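Local coordinates for protein tryptophan synthase alpha chain (Chlamydia trachomatis, PDB 6V82) that probably cleaves indoleglycerol phosphate to indole and glyceraldehyde 3-phosphate, the alpha-subunit reaction in the last step of tryptophan biosynthesis, at residues T11-T19 / D222-V231; L109-V120 / F137-P148. All blocks are in the same frame, centred on the assembly; numbering follows the deposited sequence.

Interaction 1: T11-T19 / D222-V231; sequences TKLCIGYLT and DGFIVKTAFV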
# COMPACT_ATOMS: atom_id res chain seq x y z
N THR A 11 7.39 -33.08 -56.55
CA THR A 11 8.31 -32.26 -55.80
C THR A 11 7.74 -30.86 -55.59
O THR A 11 6.85 -30.41 -56.32
CB THR A 11 9.66 -32.20 -56.52
OG1 THR A 11 9.45 -31.86 -57.89
CG2 THR A 11 10.34 -33.56 -56.45
N LYS A 12 8.23 -30.20 -54.53
CA LYS A 12 7.94 -28.80 -54.24
C LYS A 12 6.43 -28.57 -54.09
O LYS A 12 5.75 -28.02 -54.96
CB LYS A 12 8.54 -27.89 -55.32
CG LYS A 12 9.96 -28.28 -55.74
CD LYS A 12 10.59 -27.23 -56.67
CE LYS A 12 9.60 -26.69 -57.70
NZ LYS A 12 9.06 -27.74 -58.63
N LEU A 13 5.94 -29.01 -52.94
CA LEU A 13 4.52 -28.95 -52.60
C LEU A 13 4.20 -27.68 -51.81
O LEU A 13 5.04 -27.10 -51.14
CB LEU A 13 4.14 -30.18 -51.78
CG LEU A 13 4.52 -31.53 -52.38
CD1 LEU A 13 3.95 -32.65 -51.52
CD2 LEU A 13 4.01 -31.65 -53.83
N CYS A 14 2.94 -27.26 -51.90
CA CYS A 14 2.46 -26.13 -51.13
C CYS A 14 1.49 -26.63 -50.07
O CYS A 14 0.48 -27.25 -50.40
CB CYS A 14 1.76 -25.09 -52.01
SG CYS A 14 0.79 -23.92 -51.01
N ILE A 15 1.80 -26.34 -48.80
CA ILE A 15 0.90 -26.64 -47.68
C ILE A 15 0.13 -25.37 -47.33
O ILE A 15 0.72 -24.29 -47.19
CB ILE A 15 1.68 -27.15 -46.46
CG1 ILE A 15 2.57 -28.34 -46.84
CG2 ILE A 15 0.72 -27.51 -45.34
CD1 ILE A 15 3.55 -28.75 -45.74
N GLY A 16 -1.19 -25.50 -47.21
CA GLY A 16 -2.03 -24.38 -46.86
C GLY A 16 -2.74 -24.59 -45.54
O GLY A 16 -3.36 -25.64 -45.32
N TYR A 17 -2.65 -23.61 -44.64
CA TYR A 17 -3.28 -23.69 -43.33
C TYR A 17 -4.66 -23.06 -43.35
O TYR A 17 -4.86 -21.99 -43.92
CB TYR A 17 -2.44 -22.97 -42.27
CG TYR A 17 -3.14 -22.98 -40.93
CD1 TYR A 17 -3.06 -24.08 -40.10
CD2 TYR A 17 -3.89 -21.88 -40.51
CE1 TYR A 17 -3.71 -24.10 -38.88
CE2 TYR A 17 -4.54 -21.89 -39.30
CZ TYR A 17 -4.46 -23.00 -38.49
OH TYR A 17 -5.11 -23.01 -37.27
N LEU A 18 -5.60 -23.73 -42.68
CA LEU A 18 -6.91 -23.17 -42.35
C LEU A 18 -7.29 -23.58 -40.94
O LEU A 18 -7.00 -24.70 -40.50
CB LEU A 18 -8.02 -23.64 -43.29
CG LEU A 18 -8.06 -23.12 -44.71
CD1 LEU A 18 -9.22 -23.79 -45.45
CD2 LEU A 18 -8.22 -21.61 -44.70
N THR A 19 -7.98 -22.69 -40.23
CA THR A 19 -8.54 -23.01 -38.92
C THR A 19 -9.90 -23.67 -39.11
O THR A 19 -10.85 -23.03 -39.57
CB THR A 19 -8.67 -21.77 -38.06
OG1 THR A 19 -7.38 -21.17 -37.86
CG2 THR A 19 -9.28 -22.15 -36.71
N ASP A 222 11.51 -29.44 -49.41
CA ASP A 222 10.60 -30.22 -50.24
C ASP A 222 9.22 -29.59 -50.36
O ASP A 222 8.40 -30.06 -51.16
CB ASP A 222 10.49 -31.64 -49.68
CG ASP A 222 11.81 -32.38 -49.76
OD1 ASP A 222 12.34 -32.52 -50.88
OD2 ASP A 222 12.34 -32.80 -48.70
N GLY A 223 8.94 -28.55 -49.59
CA GLY A 223 7.71 -27.81 -49.74
C GLY A 223 7.78 -26.55 -48.92
O GLY A 223 8.73 -26.34 -48.16
N PHE A 224 6.77 -25.71 -49.07
CA PHE A 224 6.62 -24.52 -48.24
C PHE A 224 5.20 -24.48 -47.69
O PHE A 224 4.28 -25.06 -48.26
CB PHE A 224 6.93 -23.23 -49.01
CG PHE A 224 5.96 -22.94 -50.12
CD1 PHE A 224 6.11 -23.54 -51.36
CD2 PHE A 224 4.91 -22.06 -49.92
CE1 PHE A 224 5.22 -23.27 -52.38
CE2 PHE A 224 4.02 -21.79 -50.94
CZ PHE A 224 4.17 -22.39 -52.17
N ILE A 225 5.03 -23.81 -46.56
CA ILE A 225 3.73 -23.70 -45.92
C ILE A 225 3.29 -22.24 -45.93
O ILE A 225 4.08 -21.34 -45.62
CB ILE A 225 3.75 -24.28 -44.49
CG1 ILE A 225 2.40 -24.05 -43.80
CG2 ILE A 225 4.88 -23.70 -43.66
CD1 ILE A 225 2.27 -24.80 -42.48
N VAL A 226 2.05 -22.01 -46.33
CA VAL A 226 1.38 -20.72 -46.22
C VAL A 226 0.53 -20.80 -44.95
O VAL A 226 -0.58 -21.33 -44.97
CB VAL A 226 0.52 -20.43 -47.45
CG1 VAL A 226 -0.18 -19.10 -47.29
CG2 VAL A 226 1.35 -20.48 -48.72
N LYS A 227 1.06 -20.28 -43.84
CA LYS A 227 0.39 -20.40 -42.55
C LYS A 227 -0.61 -19.28 -42.30
O LYS A 227 -1.75 -19.55 -41.89
CB LYS A 227 1.43 -20.42 -41.43
CG LYS A 227 0.85 -20.51 -40.02
CD LYS A 227 0.04 -21.80 -39.86
CE LYS A 227 -0.62 -21.88 -38.48
NZ LYS A 227 0.33 -22.14 -37.35
N THR A 228 -0.21 -18.03 -42.51
CA THR A 228 -1.02 -16.86 -42.18
C THR A 228 -1.89 -16.36 -43.34
O THR A 228 -3.05 -16.00 -43.12
CB THR A 228 -0.10 -15.72 -41.70
OG1 THR A 228 0.48 -16.07 -40.43
CG2 THR A 228 -0.87 -14.41 -41.55
N ALA A 229 -1.36 -16.37 -44.57
CA ALA A 229 -1.96 -15.55 -45.63
C ALA A 229 -3.42 -15.90 -45.87
O ALA A 229 -4.27 -15.00 -45.98
CB ALA A 229 -1.14 -15.68 -46.92
N PHE A 230 -3.74 -17.20 -45.95
CA PHE A 230 -5.11 -17.63 -46.22
C PHE A 230 -6.06 -17.20 -45.10
O PHE A 230 -7.13 -16.64 -45.36
CB PHE A 230 -5.16 -19.15 -46.40
CG PHE A 230 -4.42 -19.64 -47.62
CD1 PHE A 230 -4.54 -18.98 -48.84
CD2 PHE A 230 -3.59 -20.75 -47.55
CE1 PHE A 230 -3.86 -19.43 -49.96
CE2 PHE A 230 -2.91 -21.21 -48.67
CZ PHE A 230 -3.04 -20.54 -49.88
N VAL A 231 -5.68 -17.46 -43.84
CA VAL A 231 -6.50 -17.04 -42.71
C VAL A 231 -6.72 -15.53 -42.75
O VAL A 231 -7.85 -15.04 -42.61
CB VAL A 231 -5.86 -17.49 -41.38
CG1 VAL A 231 -6.50 -16.77 -40.19
CG2 VAL A 231 -5.97 -18.99 -41.23
O HOH W 1 -3.63 -19.27 -43.63

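Interaction 2: L109-V120 / F137-P148; sequences LRRLKDAGINGV and FFEDLLAVGLDP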
# COMPACT_ATOMS: atom_id res chain seq x y z
N LEU A 109 -9.30 -41.12 -32.53
CA LEU A 109 -8.23 -41.13 -33.53
C LEU A 109 -8.62 -41.97 -34.74
O LEU A 109 -8.41 -41.55 -35.89
CB LEU A 109 -6.94 -41.65 -32.91
CG LEU A 109 -6.31 -40.75 -31.85
CD1 LEU A 109 -5.03 -41.37 -31.35
CD2 LEU A 109 -6.08 -39.33 -32.40
N ARG A 110 -9.20 -43.16 -34.50
CA ARG A 110 -9.71 -43.97 -35.60
C ARG A 110 -10.78 -43.23 -36.38
O ARG A 110 -10.80 -43.29 -37.62
CB ARG A 110 -10.26 -45.30 -35.06
CG ARG A 110 -9.17 -46.30 -34.74
CD ARG A 110 -9.75 -47.66 -34.39
NE ARG A 110 -10.43 -47.60 -33.10
CZ ARG A 110 -9.98 -48.18 -32.00
NH1 ARG A 110 -10.66 -48.07 -30.87
NH2 ARG A 110 -8.84 -48.88 -32.05
N ARG A 111 -11.68 -42.53 -35.69
CA ARG A 111 -12.71 -41.78 -36.40
C ARG A 111 -12.10 -40.67 -37.25
O ARG A 111 -12.59 -40.38 -38.35
CB ARG A 111 -13.74 -41.21 -35.40
CG ARG A 111 -14.58 -42.29 -34.70
CD ARG A 111 -15.46 -41.69 -33.59
NE ARG A 111 -16.62 -40.99 -34.16
CZ ARG A 111 -17.12 -39.84 -33.70
NH1 ARG A 111 -16.56 -39.23 -32.65
NH2 ARG A 111 -18.18 -39.30 -34.30
N LEU A 112 -11.00 -40.06 -36.79
CA LEU A 112 -10.32 -39.06 -37.61
C LEU A 112 -9.75 -39.68 -38.88
O LEU A 112 -9.95 -39.16 -39.99
CB LEU A 112 -9.20 -38.41 -36.80
CG LEU A 112 -9.53 -37.35 -35.76
CD1 LEU A 112 -8.28 -37.10 -34.92
CD2 LEU A 112 -10.01 -36.06 -36.43
N LYS A 113 -9.02 -40.79 -38.73
CA LYS A 113 -8.47 -41.50 -39.88
C LYS A 113 -9.56 -41.87 -40.87
O LYS A 113 -9.42 -41.64 -42.08
CB LYS A 113 -7.72 -42.74 -39.41
CG LYS A 113 -7.30 -43.66 -40.53
CD LYS A 113 -5.79 -43.83 -40.61
CE LYS A 113 -5.36 -44.35 -41.98
NZ LYS A 113 -5.60 -43.28 -43.00
N ASP A 114 -10.66 -42.42 -40.36
CA ASP A 114 -11.77 -42.80 -41.23
C ASP A 114 -12.40 -41.59 -41.91
O ASP A 114 -12.89 -41.70 -43.04
CB ASP A 114 -12.83 -43.56 -40.44
CG ASP A 114 -12.33 -44.93 -39.99
OD1 ASP A 114 -11.20 -45.31 -40.37
OD2 ASP A 114 -13.07 -45.62 -39.24
N ALA A 115 -12.38 -40.42 -41.26
CA ALA A 115 -13.01 -39.26 -41.87
C ALA A 115 -12.18 -38.71 -43.03
O ALA A 115 -12.73 -38.08 -43.94
CB ALA A 115 -13.25 -38.18 -40.82
N GLY A 116 -10.87 -38.95 -43.02
CA GLY A 116 -10.01 -38.40 -44.05
C GLY A 116 -8.68 -37.85 -43.58
O GLY A 116 -7.86 -37.48 -44.42
N ILE A 117 -8.43 -37.77 -42.26
CA ILE A 117 -7.16 -37.22 -41.78
C ILE A 117 -6.04 -38.21 -42.07
O ILE A 117 -6.22 -39.43 -41.91
CB ILE A 117 -7.22 -36.89 -40.28
CG1 ILE A 117 -8.21 -35.74 -39.99
CG2 ILE A 117 -5.83 -36.57 -39.75
CD1 ILE A 117 -7.92 -34.44 -40.75
N ASN A 118 -4.88 -37.71 -42.49
CA ASN A 118 -3.73 -38.55 -42.80
C ASN A 118 -2.54 -38.34 -41.88
O ASN A 118 -1.77 -39.28 -41.67
CB ASN A 118 -3.26 -38.31 -44.24
CG ASN A 118 -4.40 -38.41 -45.23
OD1 ASN A 118 -4.80 -37.40 -45.82
ND2 ASN A 118 -4.96 -39.62 -45.40
N GLY A 119 -2.36 -37.15 -41.36
CA GLY A 119 -1.27 -36.88 -40.45
C GLY A 119 -1.76 -36.02 -39.32
O GLY A 119 -2.74 -35.29 -39.45
N VAL A 120 -1.06 -36.12 -38.19
CA VAL A 120 -1.36 -35.31 -37.02
C VAL A 120 -0.08 -34.63 -36.58
O VAL A 120 0.96 -35.29 -36.40
CB VAL A 120 -1.96 -36.16 -35.88
CG1 VAL A 120 -2.08 -35.33 -34.62
CG2 VAL A 120 -3.35 -36.68 -36.30
N PHE A 137 0.79 -41.13 -26.95
CA PHE A 137 -0.01 -40.59 -28.04
C PHE A 137 0.60 -40.90 -29.41
O PHE A 137 -0.14 -41.21 -30.36
CB PHE A 137 -0.21 -39.09 -27.87
CG PHE A 137 -1.19 -38.51 -28.84
CD1 PHE A 137 -2.56 -38.70 -28.65
CD2 PHE A 137 -0.75 -37.82 -29.96
CE1 PHE A 137 -3.48 -38.18 -29.56
CE2 PHE A 137 -1.65 -37.31 -30.88
CZ PHE A 137 -3.02 -37.48 -30.68
N PHE A 138 1.92 -40.82 -29.55
CA PHE A 138 2.52 -41.14 -30.84
C PHE A 138 2.34 -42.62 -31.15
O PHE A 138 2.12 -43.00 -32.31
CB PHE A 138 4.00 -40.77 -30.88
CG PHE A 138 4.26 -39.29 -30.91
CD1 PHE A 138 3.42 -38.44 -31.60
CD2 PHE A 138 5.34 -38.75 -30.22
CE1 PHE A 138 3.66 -37.08 -31.61
CE2 PHE A 138 5.58 -37.40 -30.23
CZ PHE A 138 4.74 -36.57 -30.93
N GLU A 139 2.43 -43.47 -30.12
CA GLU A 139 2.10 -44.87 -30.31
C GLU A 139 0.67 -45.02 -30.80
O GLU A 139 0.41 -45.74 -31.77
CB GLU A 139 2.32 -45.62 -28.99
CG GLU A 139 3.04 -46.94 -29.15
CD GLU A 139 4.49 -46.78 -29.57
OE1 GLU A 139 5.25 -46.09 -28.85
OE2 GLU A 139 4.87 -47.35 -30.63
N ASP A 140 -0.26 -44.30 -30.17
CA ASP A 140 -1.67 -44.36 -30.56
C ASP A 140 -1.87 -43.95 -32.02
O ASP A 140 -2.69 -44.55 -32.73
CB ASP A 140 -2.51 -43.48 -29.63
CG ASP A 140 -2.77 -44.13 -28.26
OD1 ASP A 140 -2.18 -45.18 -27.95
OD2 ASP A 140 -3.58 -43.56 -27.48
N LEU A 141 -1.14 -42.93 -32.48
CA LEU A 141 -1.22 -42.51 -33.88
C LEU A 141 -0.78 -43.63 -34.80
O LEU A 141 -1.46 -43.95 -35.78
CB LEU A 141 -0.36 -41.27 -34.13
CG LEU A 141 -0.84 -39.91 -33.62
CD1 LEU A 141 0.08 -38.82 -34.16
CD2 LEU A 141 -2.27 -39.65 -34.04
N LEU A 142 0.38 -44.22 -34.51
CA LEU A 142 0.89 -45.30 -35.34
C LEU A 142 -0.06 -46.48 -35.35
O LEU A 142 -0.26 -47.12 -36.39
CB LEU A 142 2.26 -45.74 -34.84
CG LEU A 142 3.38 -44.74 -35.09
CD1 LEU A 142 4.70 -45.34 -34.68
CD2 LEU A 142 3.38 -44.38 -36.56
N ALA A 143 -0.68 -46.77 -34.20
CA ALA A 143 -1.55 -47.94 -34.09
C ALA A 143 -2.76 -47.83 -35.01
O ALA A 143 -3.27 -48.86 -35.48
CB ALA A 143 -2.00 -48.12 -32.64
N VAL A 144 -3.23 -46.61 -35.29
CA VAL A 144 -4.40 -46.43 -36.14
C VAL A 144 -4.04 -46.01 -37.55
O VAL A 144 -4.95 -45.82 -38.37
CB VAL A 144 -5.39 -45.42 -35.51
CG1 VAL A 144 -5.64 -45.77 -34.05
CG2 VAL A 144 -4.87 -44.02 -35.65
N GLY A 145 -2.76 -45.86 -37.88
CA GLY A 145 -2.35 -45.54 -39.23
C GLY A 145 -2.26 -44.06 -39.57
O GLY A 145 -2.20 -43.72 -40.76
N LEU A 146 -2.26 -43.18 -38.57
CA LEU A 146 -2.03 -41.77 -38.81
C LEU A 146 -0.53 -41.49 -38.75
O LEU A 146 0.20 -42.11 -37.97
CB LEU A 146 -2.77 -40.92 -37.78
CG LEU A 146 -4.29 -41.00 -37.78
CD1 LEU A 146 -4.86 -40.42 -36.50
CD2 LEU A 146 -4.86 -40.28 -38.99
N ASP A 147 -0.08 -40.56 -39.58
CA ASP A 147 1.33 -40.18 -39.60
C ASP A 147 1.59 -39.08 -38.57
O ASP A 147 1.02 -37.99 -38.70
CB ASP A 147 1.73 -39.68 -40.98
CG ASP A 147 1.82 -40.79 -41.99
OD1 ASP A 147 1.85 -41.97 -41.58
OD2 ASP A 147 1.86 -40.48 -43.20
N PRO A 148 2.43 -39.32 -37.57
CA PRO A 148 2.84 -38.23 -36.67
C PRO A 148 3.81 -37.30 -37.38
O PRO A 148 4.87 -37.72 -37.84
CB PRO A 148 3.50 -38.97 -35.50
CG PRO A 148 3.23 -40.43 -35.71
CD PRO A 148 3.03 -40.61 -37.18

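Interaction 1: T11-T19 / D222-V231
The carbonyl of Asp-222 takes the N-H of Leu-13 (N to O 3.2 Å) and opens a parallel ladder, while the Asp-222 carboxylate forms a salt bridge with Arg-195 and accepts the N-H of Ile-202. Phe-224 N then gives to Leu-13 O, and Phe-224 O receives Ile-15 N at 2.8 Å. The Phe-224 ring is swung back over Cys-14 by its first torsion (chi1 66°), which brings CZ to 3.6 Å from Cys-14 CB and sets the sulfur obliquely against the ring. On the other face of the sheet Ile-225 meets Ile-15, CB to CB 4.1 Å. Val-226 closes the ladder, its N bonding Ile-15 O and its O taking Tyr-17 N. Lys-227 bends at chi2 and runs alongside Tyr-17, laying CE over the ring centre, 3.6 Å from the centroid; NZ adds a cation-pi contact and ends in a salt bridge with Asp-55, a predicted proton acceptor. Phe-230 puts a ring edge to Gly-16 CA. Beyond it, a water linking Lys-227 O, Tyr-17 O and Val-231 N joins strand to helix. This is the first-to-last strand closure of a TIM barrel, beside the predicted catalytic site.

Interaction 2: L109-V120 / F137-P148
Helices 109-115 and 137-144 run side by side with their axes 9.9 Å apart and 44° between their directions, and each ends in a Schellman turn, at Gly-116 and Gly-145, before its chain enters a strand that pairs in parallel with the other. Asp-147 N bonds Asn-118 O at 3.0 Å, and Asp-147 O takes Val-120 N at 2.8 Å. Between the helices, Leu-109 is a knob in the hole formed by Phe-137, Asp-140, Leu-141 and Val-144. Its CD1 branch rests 3.7 Å from Asp-140 CB, and its CD2 branch reaches Phe-137 CZ at 4.0 Å. Nearer the solvent, the aliphatic part of Arg-110 lies across Val-144, CG to CG1 3.6 Å, and the Lys-113 chain passes the carbonyl ends of Val-144 and Gly-145. Leu-146 wedges its two methyls between helix 109-115 and the residues leading into strand 119-122: CD1 lies between Leu-109 O and Val-120 CG2, while CD2 points to Lys-113 CB and Ile-117. Val-120 faces the helix layer, its CB 3.8 Å from Leu-141 CD1 and its CG1 at the edge of the Phe-137 ring, whose other neighbours include Tyr-98, met edge-to-face. Leu-141 O accepts both Val-144 N and Leu-146 N, from opposite faces of its plane, which ties the last helical turn to Leu-146, the residue just before strand 147-153. Strand 119-122, helix 136-144 and strand 147-153 thus form a beta-alpha-beta crossover with helix 106-115 packed alongside, the repeating architecture of a TIM barrel.

Both contacts belong to the same parallel sheet, yet they join different pairs of neighbours: interaction 1 brings together the first and last strands, some 200 residues apart in sequence, whereas interaction 2 joins the neighbouring strands 119-122 and 147-153 and the helices 106-115 and 136-144, and is nested within the loop that interaction 1 closes. Their centres lie 21 Å apart and they do not touch. Interaction 1 is nearer the middle of the chain and is mainly a strand ladder, with a charged and aromatic cluster at the end by the predicted active site. Interaction 2 lies farther out; two backbone bonds cross between its segments, and the rest is mainly apolar side-chain packing, grading into exposed Arg-110 and Gly-145 on the solvent side.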